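Local coordinates for FOG-3 protein (Caenorhabditis elegans, PDB 5TD6), which binds RNA as a multimer to specify sperm fate in the nematode germline, and, like other BTG family proteins, may act as a transcription corepressor, at residues B[11-20]-B[79-90]. The protein carries 2 engineered substitutions. Sequence-based numbering, arbitrary orientation.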
loop_
_atom_site.group_PDB
_atom_site.type_symbol
_atom_site.label_atom_id
_atom_site.label_comp_id
_atom_site.label_asym_id
_atom_site.label_seq_id
_atom_site.Cartn_x
_atom_site.Cartn_y
_atom_site.Cartn_z
ATOM N N PHE B 11 4.820 3.938 -0.019
ATOM C CA PHE B 11 5.149 4.605 1.241
ATOM C C PHE B 11 5.603 6.051 1.022
ATOM O O PHE B 11 5.132 6.975 1.689
ATOM C CB PHE B 11 6.245 3.837 1.988
ATOM C CG PHE B 11 6.631 4.471 3.312
ATOM C CD1 PHE B 11 5.892 4.226 4.457
ATOM C CD2 PHE B 11 7.720 5.322 3.398
ATOM C CE1 PHE B 11 6.241 4.785 5.663
ATOM C CE2 PHE B 11 8.071 5.892 4.614
ATOM C CZ PHE B 11 7.325 5.631 5.740
ATOM N N VAL B 12 6.525 6.239 0.089
ATOM C CA VAL B 12 7.032 7.568 -0.220
ATOM C C VAL B 12 5.943 8.471 -0.819
ATOM O O VAL B 12 5.812 9.638 -0.437
ATOM C CB VAL B 12 8.229 7.490 -1.191
ATOM C CG1 VAL B 12 8.711 8.899 -1.571
ATOM C CG2 VAL B 12 9.368 6.687 -0.560
ATOM N N CYS B 13 5.170 7.933 -1.755
ATOM C CA CYS B 13 4.108 8.690 -2.410
ATOM C C CYS B 13 2.974 9.090 -1.471
ATOM O O CYS B 13 2.277 10.065 -1.748
ATOM C CB CYS B 13 3.546 7.904 -3.591
ATOM S SG CYS B 13 4.731 7.841 -4.961
ATOM N N ARG B 14 2.792 8.374 -0.361
ATOM C CA ARG B 14 1.761 8.781 0.603
ATOM C C ARG B 14 2.095 10.120 1.273
ATOM O O ARG B 14 1.216 10.742 1.885
ATOM C CB ARG B 14 1.514 7.684 1.661
ATOM C CG ARG B 14 0.684 6.491 1.078
ATOM C CD ARG B 14 0.148 5.515 2.165
ATOM N NE ARG B 14 1.190 4.735 2.860
ATOM C CZ ARG B 14 1.726 3.595 2.404
ATOM N NH1 ARG B 14 1.351 3.079 1.232
ATOM N NH2 ARG B 14 2.636 2.956 3.128
ATOM N N TYR B 15 3.346 10.577 1.153
ATOM C CA TYR B 15 3.694 11.946 1.579
ATOM C C TYR B 15 3.329 12.992 0.516
ATOM O O TYR B 15 3.253 14.204 0.808
ATOM C CB TYR B 15 5.189 12.076 1.887
ATOM C CG TYR B 15 5.644 11.423 3.179
ATOM C CD1 TYR B 15 5.441 12.036 4.410
ATOM C CD2 TYR B 15 6.297 10.199 3.157
ATOM C CE1 TYR B 15 5.870 11.434 5.594
ATOM C CE2 TYR B 15 6.729 9.593 4.330
ATOM C CZ TYR B 15 6.511 10.211 5.541
ATOM O OH TYR B 15 6.943 9.600 6.699
ATOM N N LEU B 16 3.132 12.522 -0.713
ATOM C CA LEU B 16 2.920 13.390 -1.861
ATOM C C LEU B 16 1.451 13.525 -2.231
ATOM O O LEU B 16 1.043 14.580 -2.727
ATOM C CB LEU B 16 3.707 12.872 -3.080
ATOM C CG LEU B 16 5.200 12.619 -2.805
ATOM C CD1 LEU B 16 5.946 12.140 -4.055
ATOM C CD2 LEU B 16 5.870 13.864 -2.219
ATOM N N PHE B 17 0.667 12.467 -2.008
ATOM C CA PHE B 17 -0.729 12.438 -2.463
ATOM C C PHE B 17 -1.477 13.650 -1.970
ATOM O O PHE B 17 -1.443 13.952 -0.778
ATOM C CB PHE B 17 -1.465 11.178 -1.979
ATOM C CG PHE B 17 -0.967 9.897 -2.589
ATOM C CD1 PHE B 17 -0.575 9.849 -3.914
ATOM C CD2 PHE B 17 -0.896 8.741 -1.826
ATOM C CE1 PHE B 17 -0.122 8.666 -4.476
ATOM C CE2 PHE B 17 -0.441 7.551 -2.373
ATOM C CZ PHE B 17 -0.045 7.510 -3.700
ATOM N N GLY B 18 -2.139 14.346 -2.887
ATOM C CA GLY B 18 -2.914 15.519 -2.535
ATOM C C GLY B 18 -2.133 16.824 -2.479
ATOM O O GLY B 18 -2.729 17.884 -2.336
ATOM N N HIS B 19 -0.810 16.757 -2.585
ATOM C CA HIS B 19 0.006 17.960 -2.529
ATOM C C HIS B 19 0.773 18.152 -3.831
ATOM O O HIS B 19 1.279 19.227 -4.108
ATOM C CB HIS B 19 0.972 17.901 -1.347
ATOM C CG HIS B 19 0.299 17.615 -0.041
ATOM N ND1 HIS B 19 -0.458 18.553 0.629
ATOM C CD2 HIS B 19 0.246 16.483 0.706
ATOM C CE1 HIS B 19 -0.936 18.018 1.739
ATOM N NE2 HIS B 19 -0.532 16.759 1.804
ATOM N N ILE B 20 0.873 17.082 -4.610
ATOM C CA ILE B 20 1.424 17.141 -5.953
ATOM C C ILE B 20 0.339 16.540 -6.826
ATOM O O ILE B 20 -0.298 15.568 -6.418
ATOM C CB ILE B 20 2.767 16.375 -6.056
ATOM C CG1 ILE B 20 3.823 17.032 -5.176
ATOM C CG2 ILE B 20 3.289 16.294 -7.495
ATOM C CD1 ILE B 20 5.132 16.290 -5.173
ATOM N N ASP B 79 9.859 20.622 -4.891
ATOM C CA ASP B 79 8.500 20.263 -4.511
ATOM C C ASP B 79 8.452 18.957 -3.730
ATOM O O ASP B 79 7.695 18.835 -2.758
ATOM C CB ASP B 79 7.596 20.139 -5.734
ATOM C CG ASP B 79 7.301 21.466 -6.377
ATOM O OD1 ASP B 79 7.586 22.516 -5.758
ATOM O OD2 ASP B 79 6.767 21.452 -7.505
ATOM N N VAL B 80 9.242 17.978 -4.163
ATOM C CA VAL B 80 9.287 16.692 -3.481
ATOM C C VAL B 80 10.158 16.755 -2.236
ATOM O O VAL B 80 9.776 16.227 -1.184
ATOM C CB VAL B 80 9.798 15.571 -4.401
ATOM C CG1 VAL B 80 10.185 14.356 -3.583
ATOM C CG2 VAL B 80 8.732 15.204 -5.415
ATOM N N LEU B 81 11.314 17.407 -2.357
ATOM C CA LEU B 81 12.223 17.603 -1.228
ATOM C C LEU B 81 11.503 18.118 0.014
ATOM O O LEU B 81 11.701 17.601 1.116
ATOM C CB LEU B 81 13.341 18.579 -1.605
ATOM C CG LEU B 81 14.140 19.164 -0.430
ATOM C CD1 LEU B 81 15.207 18.184 0.044
ATOM C CD2 LEU B 81 14.749 20.524 -0.777
ATOM N N ARG B 82 10.650 19.122 -0.165
ATOM C CA ARG B 82 9.984 19.728 0.979
ATOM C C ARG B 82 8.911 18.806 1.592
ATOM O O ARG B 82 8.692 18.844 2.803
ATOM C CB ARG B 82 9.375 21.083 0.600
ATOM C CG ARG B 82 8.287 21.043 -0.457
ATOM C CD ARG B 82 7.664 22.426 -0.680
ATOM N NE ARG B 82 6.948 22.482 -1.953
ATOM C CZ ARG B 82 5.661 22.179 -2.112
ATOM N NH1 ARG B 82 4.926 21.802 -1.071
ATOM N NH2 ARG B 82 5.105 22.260 -3.314
ATOM N N LEU B 83 8.262 17.974 0.773
ATOM C CA LEU B 83 7.163 17.133 1.266
ATOM C C LEU B 83 7.623 15.836 1.955
ATOM O O LEU B 83 6.881 15.245 2.740
ATOM C CB LEU B 83 6.208 16.791 0.120
ATOM C CG LEU B 83 5.453 17.970 -0.497
ATOM C CD1 LEU B 83 4.669 17.527 -1.722
ATOM C CD2 LEU B 83 4.525 18.614 0.525
ATOM N N LEU B 84 8.835 15.386 1.657
ATOM C CA LEU B 84 9.352 14.172 2.279
ATOM C C LEU B 84 9.933 14.501 3.649
ATOM O O LEU B 84 10.357 15.632 3.891
ATOM C CB LEU B 84 10.408 13.513 1.388
ATOM C CG LEU B 84 9.933 13.053 0.011
ATOM C CD1 LEU B 84 10.999 12.201 -0.669
ATOM C CD2 LEU B 84 8.620 12.276 0.147
ATOM N N PRO B 85 9.940 13.518 4.561
ATOM C CA PRO B 85 10.604 13.696 5.858
ATOM C C PRO B 85 12.114 13.824 5.694
ATOM O O PRO B 85 12.663 13.290 4.742
ATOM C CB PRO B 85 10.244 12.413 6.614
ATOM C CG PRO B 85 10.009 11.402 5.533
ATOM C CD PRO B 85 9.368 12.167 4.413
ATOM N N THR B 86 12.782 14.526 6.601
ATOM C CA THR B 86 14.229 14.664 6.501
ATOM C C THR B 86 14.929 13.510 7.219
ATOM O O THR B 86 14.526 13.112 8.309
ATOM C CB THR B 86 14.714 16.016 7.075
ATOM O OG1 THR B 86 14.676 15.982 8.509
ATOM C CG2 THR B 86 13.839 17.149 6.577
ATOM N N ASN B 87 15.958 12.967 6.574
ATOM C CA ASN B 87 16.828 11.941 7.145
ATOM C C ASN B 87 16.106 10.690 7.664
ATOM O O ASN B 87 16.508 10.094 8.660
ATOM C CB ASN B 87 17.679 12.550 8.261
ATOM C CG ASN B 87 18.622 13.625 7.745
ATOM O OD1 ASN B 87 19.248 13.464 6.696
ATOM N ND2 ASN B 87 18.709 14.735 8.468
ATOM N N MET B 88 15.054 10.284 6.969
ATOM C CA MET B 88 14.458 8.974 7.218
ATOM C C MET B 88 15.201 7.887 6.447
ATOM O O MET B 88 15.513 8.058 5.268
ATOM C CB MET B 88 12.992 8.984 6.836
ATOM C CG MET B 88 12.313 7.653 7.015
ATOM S SD MET B 88 10.600 7.844 6.566
ATOM C CE MET B 88 9.930 8.699 7.997
ATOM N N ILE B 89 15.508 6.778 7.117
ATOM C CA ILE B 89 16.200 5.677 6.464
ATOM C C ILE B 89 15.205 4.542 6.239
ATOM O O ILE B 89 14.539 4.108 7.174
ATOM C CB ILE B 89 17.409 5.182 7.285
ATOM C CG1 ILE B 89 18.391 6.334 7.545
ATOM C CG2 ILE B 89 18.128 4.052 6.570
ATOM C CD1 ILE B 89 19.230 6.139 8.778
ATOM N N ILE B 90 15.087 4.104 4.989
ATOM C CA ILE B 90 14.110 3.090 4.583
ATOM C C ILE B 90 14.834 1.879 4.009
ATOM O O ILE B 90 15.752 2.015 3.202
ATOM C CB ILE B 90 13.125 3.645 3.533
ATOM C CG1 ILE B 90 12.548 4.976 4.014
ATOM C CG2 ILE B 90 11.990 2.644 3.250
ATOM C CD1 ILE B 90 11.674 5.677 2.984
HETATM O O HOH W 1 3.611 15.764 3.042
#
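Pro85 lays its ring flank over one face of Tyr15, its CD standing 3.5 Å from the centroid of the aromatic ring and only 8° off the ring normal. This is a CH-pi contact, and proline suits it because the carbon next to its amide nitrogen carries slightly polarised C-H bonds on a rigid ring. Tyrosine gives Pro85 a broad face and carries its hydroxyl to the partly exposed rim, where Met88 CE lies 3.4 Å from Tyr15 OH. While its methyl meets that hydroxyl, the sulfur of Met88 turns to Phe11: SD meets the ring edge, in plane and 3.7 Å from CE2, a Met-aromatic contact. An extended run through chi1 and chi2 carries SD there, and a bend at chi3 (-76°) sets CE beside Tyr15; a flexible, polarisable thioether can thus touch both residues.

The buried, closely fitted part is aliphatic. Val12 CG1 packs against Leu84 CD2 at 3.8 Å, while Leu16 CD2 touches both Leu84 and Leu83. Branched side chains suit this interior, which Phe66 of helix 65-71 and Phe28 of helix 22-41 help to line. Farther along, Leu83 CD1 comes within 3.6 Å of Ile20 CG1, and Val80 CG2 packs against Ile20 CD1.

The outer side is looser and more polar. His19 packs its aliphatic CB against Leu83 and keeps its polar ring at the exposed side. A water donates to Tyr15 O at 2.7 Å and only weakly to Leu83 O, at the end of helix 77-83.

Within the BTG domain, the contact joins the end of helix 2-13 and its following turn to helix 77-83 and the path into strand 89-93. With no direct hydrogen bonds between the segments, its chemistry implies cohesion by apolar and aromatic packing, the water being a minor polar supplement.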